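Local coordinates for protein ferritin (Pseudo-nitzschia multiseries, PDB 4IWK) that probably stores iron in a soluble, non-toxic form, taking up ferrous iron, oxidising it at a ferroxidase centre and depositing it as ferric hydroxide, at residues S20-F30 against A39-E49. Sequence-based numbering, arbitrary orientation. Where two conformers were deposited one is given.
Sequences SQVYLSASIWF and AAYMLAESAEE. With FE (Fe (III) ion), chain I; FE (Fe (III) ion), chain G.
The ring of Tyr23 lies flat over CB of Glu45, which stands 3.3 Å from the ring centroid in a CH-pi contact. Met42 SD meets the edge of the same ring, 3.5 Å from CD2, as a Met-aromatic contact. At another edge, Glu49 OE2 comes within 3.4 Å of Tyr23 CE1. The ring is thus a knob in a hole formed by Met42, Glu45, Ser46 and Glu49. Tyr23 OH forms a hydrogen bond with OE2 of Glu95, itself an iron ligand. With an alanine in place of Tyr23, Glu95 would probably lose this second-shell partner, and a gap is likely to open beside Glu45 and Glu49.

Met42 is the return knob, among Tyr23, Ala26, Ser27 and Phe30. Its chain turns about the CB-CG bond (chi2 -63°), and CE ends 3.5 Å from Phe30 CE2, near the ring plane. Ser20 and Ser46 trade hydrogen bonds where the backbones are close. Ser46 OG donates to Ser20 O at 2.8 Å, and Ser20 OG to Ser46 O at 2.7 Å. Leu24 N and Ser46 OG reach Ser20 O from opposite faces of its carbonyl plane.

Glu49 bridges two ferric ions, with OE2 and OE1 each 2.1 Å from one metal. Glu16, His52, Glu95 and Glu131 supply further ligands.

Helices 3-32 and 36-62 run antiparallel in the ferritin four-helix bundle. Helices 84-111 and 115-145 pack against Tyr23, and Arg50 of a second subunit packs on Ser20 and hydrogen-bonds to Ser46 OG.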
# COMPACT_ATOMS: atom_id res chain seq x y z
N SER A 20 22.23 -36.39 25.52
CA SER A 20 22.29 -34.92 25.60
C SER A 20 23.57 -34.47 26.32
O SER A 20 24.24 -33.50 25.91
CB SER A 20 21.05 -34.44 26.34
OG SER A 20 21.09 -33.02 26.40
N GLN A 21 23.89 -35.18 27.42
CA GLN A 21 25.07 -34.79 28.23
C GLN A 21 26.35 -35.12 27.50
O GLN A 21 27.37 -34.40 27.61
CB GLN A 21 25.06 -35.53 29.63
CG GLN A 21 24.02 -34.94 30.57
CD GLN A 21 24.50 -33.51 30.99
OE1 GLN A 21 24.07 -32.55 30.33
NE2 GLN A 21 25.37 -33.39 32.00
N VAL A 22 26.37 -36.26 26.77
CA VAL A 22 27.56 -36.57 25.98
C VAL A 22 27.81 -35.49 24.87
O VAL A 22 28.97 -35.03 24.64
CB VAL A 22 27.42 -37.98 25.37
CG1 VAL A 22 28.62 -38.23 24.39
CG2 VAL A 22 27.46 -39.06 26.52
N TYR A 23 26.75 -35.09 24.19
CA TYR A 23 26.90 -33.98 23.21
C TYR A 23 27.37 -32.73 23.88
O TYR A 23 28.22 -32.04 23.29
CB TYR A 23 25.51 -33.76 22.53
CG TYR A 23 25.34 -34.67 21.33
CD1 TYR A 23 24.29 -35.57 21.24
CD2 TYR A 23 26.09 -34.42 20.18
CE1 TYR A 23 24.09 -36.39 20.08
CE2 TYR A 23 25.89 -35.17 19.00
CZ TYR A 23 24.89 -36.12 18.97
OH TYR A 23 24.62 -36.87 17.83
N LEU A 24 26.91 -32.45 25.14
CA LEU A 24 27.37 -31.22 25.76
C LEU A 24 28.87 -31.42 26.08
O LEU A 24 29.67 -30.49 25.88
CB LEU A 24 26.60 -30.99 27.08
CG LEU A 24 27.10 -29.80 27.90
CD1 LEU A 24 26.89 -28.53 27.04
CD2 LEU A 24 26.28 -29.65 29.18
N SER A 25 29.28 -32.60 26.56
CA SER A 25 30.72 -32.85 26.78
C SER A 25 31.57 -32.65 25.49
O SER A 25 32.66 -32.06 25.56
CB SER A 25 30.94 -34.25 27.39
OG SER A 25 30.83 -35.30 26.43
N ALA A 26 31.04 -33.13 24.34
CA ALA A 26 31.75 -32.90 23.05
C ALA A 26 31.86 -31.39 22.75
O ALA A 26 32.90 -30.92 22.30
CB ALA A 26 31.05 -33.63 21.92
N SER A 27 30.76 -30.65 22.98
CA SER A 27 30.81 -29.19 22.74
C SER A 27 31.90 -28.53 23.59
O SER A 27 32.59 -27.61 23.17
CB SER A 27 29.43 -28.56 23.07
OG SER A 27 29.30 -28.25 24.46
N ILE A 28 32.06 -29.02 24.82
CA ILE A 28 33.10 -28.40 25.72
C ILE A 28 34.46 -28.74 25.17
O ILE A 28 35.30 -27.86 25.04
CB ILE A 28 32.90 -28.95 27.17
CG1 ILE A 28 31.60 -28.38 27.77
CG2 ILE A 28 34.14 -28.58 27.96
CD1 ILE A 28 31.22 -29.14 29.05
N TRP A 29 34.70 -30.01 24.77
CA TRP A 29 35.99 -30.34 24.22
C TRP A 29 36.28 -29.48 23.01
O TRP A 29 37.39 -28.96 22.84
CB TRP A 29 36.03 -31.89 23.87
CG TRP A 29 37.45 -32.28 23.55
CD1 TRP A 29 38.38 -32.81 24.44
CD2 TRP A 29 38.11 -32.15 22.28
NE1 TRP A 29 39.59 -33.00 23.78
CE2 TRP A 29 39.46 -32.60 22.46
CE3 TRP A 29 37.73 -31.63 21.03
CZ2 TRP A 29 40.42 -32.62 21.37
CZ3 TRP A 29 38.66 -31.62 19.95
CH2 TRP A 29 40.03 -32.08 20.15
N PHE A 30 35.32 -29.39 22.06
CA PHE A 30 35.55 -28.61 20.86
C PHE A 30 35.83 -27.14 21.23
O PHE A 30 36.73 -26.57 20.65
CB PHE A 30 34.31 -28.68 19.99
CG PHE A 30 34.26 -29.98 19.20
CD1 PHE A 30 35.39 -30.40 18.52
CD2 PHE A 30 33.12 -30.75 19.15
CE1 PHE A 30 35.39 -31.59 17.72
CE2 PHE A 30 33.09 -31.93 18.36
CZ PHE A 30 34.24 -32.36 17.66
N ALA A 39 31.67 -27.17 17.96
CA ALA A 39 31.05 -27.05 19.27
C ALA A 39 29.61 -26.66 19.11
O ALA A 39 28.74 -27.18 19.82
CB ALA A 39 31.83 -25.99 20.07
N ALA A 40 29.33 -25.73 18.21
CA ALA A 40 27.90 -25.27 18.08
C ALA A 40 27.03 -26.39 17.54
O ALA A 40 25.88 -26.52 18.02
CB ALA A 40 27.87 -24.06 17.14
N TYR A 41 27.57 -27.26 16.66
CA TYR A 41 26.84 -28.42 16.20
C TYR A 41 26.53 -29.30 17.40
O TYR A 41 25.38 -29.79 17.53
CB TYR A 41 27.61 -29.13 15.11
CG TYR A 41 26.83 -30.22 14.43
CD1 TYR A 41 26.31 -30.01 13.12
CD2 TYR A 41 26.69 -31.49 15.00
CE1 TYR A 41 25.64 -31.00 12.48
CE2 TYR A 41 25.95 -32.47 14.36
CZ TYR A 41 25.45 -32.22 13.12
OH TYR A 41 24.77 -33.26 12.49
N MET A 42 27.53 -29.56 18.21
CA MET A 42 27.30 -30.48 19.38
C MET A 42 26.25 -29.85 20.35
O MET A 42 25.40 -30.60 20.91
CB MET A 42 28.62 -30.79 20.11
CG MET A 42 29.66 -31.50 19.22
SD MET A 42 29.01 -33.11 18.70
CE MET A 42 30.30 -33.87 17.63
N LEU A 43 26.34 -28.55 20.60
CA LEU A 43 25.34 -27.91 21.47
C LEU A 43 23.89 -28.04 20.93
O LEU A 43 22.99 -28.30 21.71
CB LEU A 43 25.85 -26.46 21.73
CG LEU A 43 25.19 -25.84 22.89
CD1 LEU A 43 25.82 -26.46 24.14
CD2 LEU A 43 25.62 -24.38 22.70
N ALA A 44 23.72 -27.90 19.60
CA ALA A 44 22.39 -28.01 19.01
C ALA A 44 21.93 -29.45 19.22
O ALA A 44 20.77 -29.66 19.55
CB ALA A 44 22.46 -27.60 17.52
N GLU A 45 22.81 -30.43 18.98
CA GLU A 45 22.38 -31.79 19.25
C GLU A 45 22.13 -32.08 20.71
O GLU A 45 21.22 -32.93 20.98
CB GLU A 45 23.47 -32.78 18.86
CG GLU A 45 23.60 -32.91 17.36
CD GLU A 45 22.37 -33.60 16.83
OE1 GLU A 45 21.82 -34.54 17.49
OE2 GLU A 45 21.96 -33.12 15.76
N SER A 46 22.87 -31.49 21.65
CA SER A 46 22.57 -31.74 23.06
C SER A 46 21.10 -31.27 23.33
O SER A 46 20.38 -31.96 24.07
CB SER A 46 23.51 -30.86 23.91
OG SER A 46 23.21 -31.02 25.26
N ALA A 47 20.69 -30.15 22.74
CA ALA A 47 19.31 -29.68 23.01
C ALA A 47 18.33 -30.63 22.31
O ALA A 47 17.25 -30.89 22.90
CB ALA A 47 19.15 -28.25 22.41
N GLU A 48 18.65 -31.12 21.12
CA GLU A 48 17.70 -31.99 20.35
C GLU A 48 17.53 -33.29 21.13
O GLU A 48 16.41 -33.78 21.24
CB GLU A 48 18.27 -32.19 18.96
CG GLU A 48 17.30 -32.95 18.10
CD GLU A 48 18.01 -33.39 16.87
OE1 GLU A 48 18.19 -32.52 15.95
OE2 GLU A 48 18.48 -34.57 16.90
N GLU A 49 18.61 -33.87 21.67
CA GLU A 49 18.40 -35.15 22.40
C GLU A 49 17.60 -34.89 23.67
O GLU A 49 16.78 -35.77 24.05
CB GLU A 49 19.78 -35.69 22.86
CG GLU A 49 20.68 -36.06 21.71
CD GLU A 49 20.25 -37.32 21.02
OE1 GLU A 49 19.22 -37.84 21.44
OE2 GLU A 49 21.03 -37.88 20.27
FE FE I . 20.54 -38.13 18.24
FE FE G . 17.92 -39.18 20.51
O HOH W 1 16.99 -40.92 19.89
O HOH W 2 19.02 -39.21 18.71
O HOH W 3 20.14 -36.38 17.95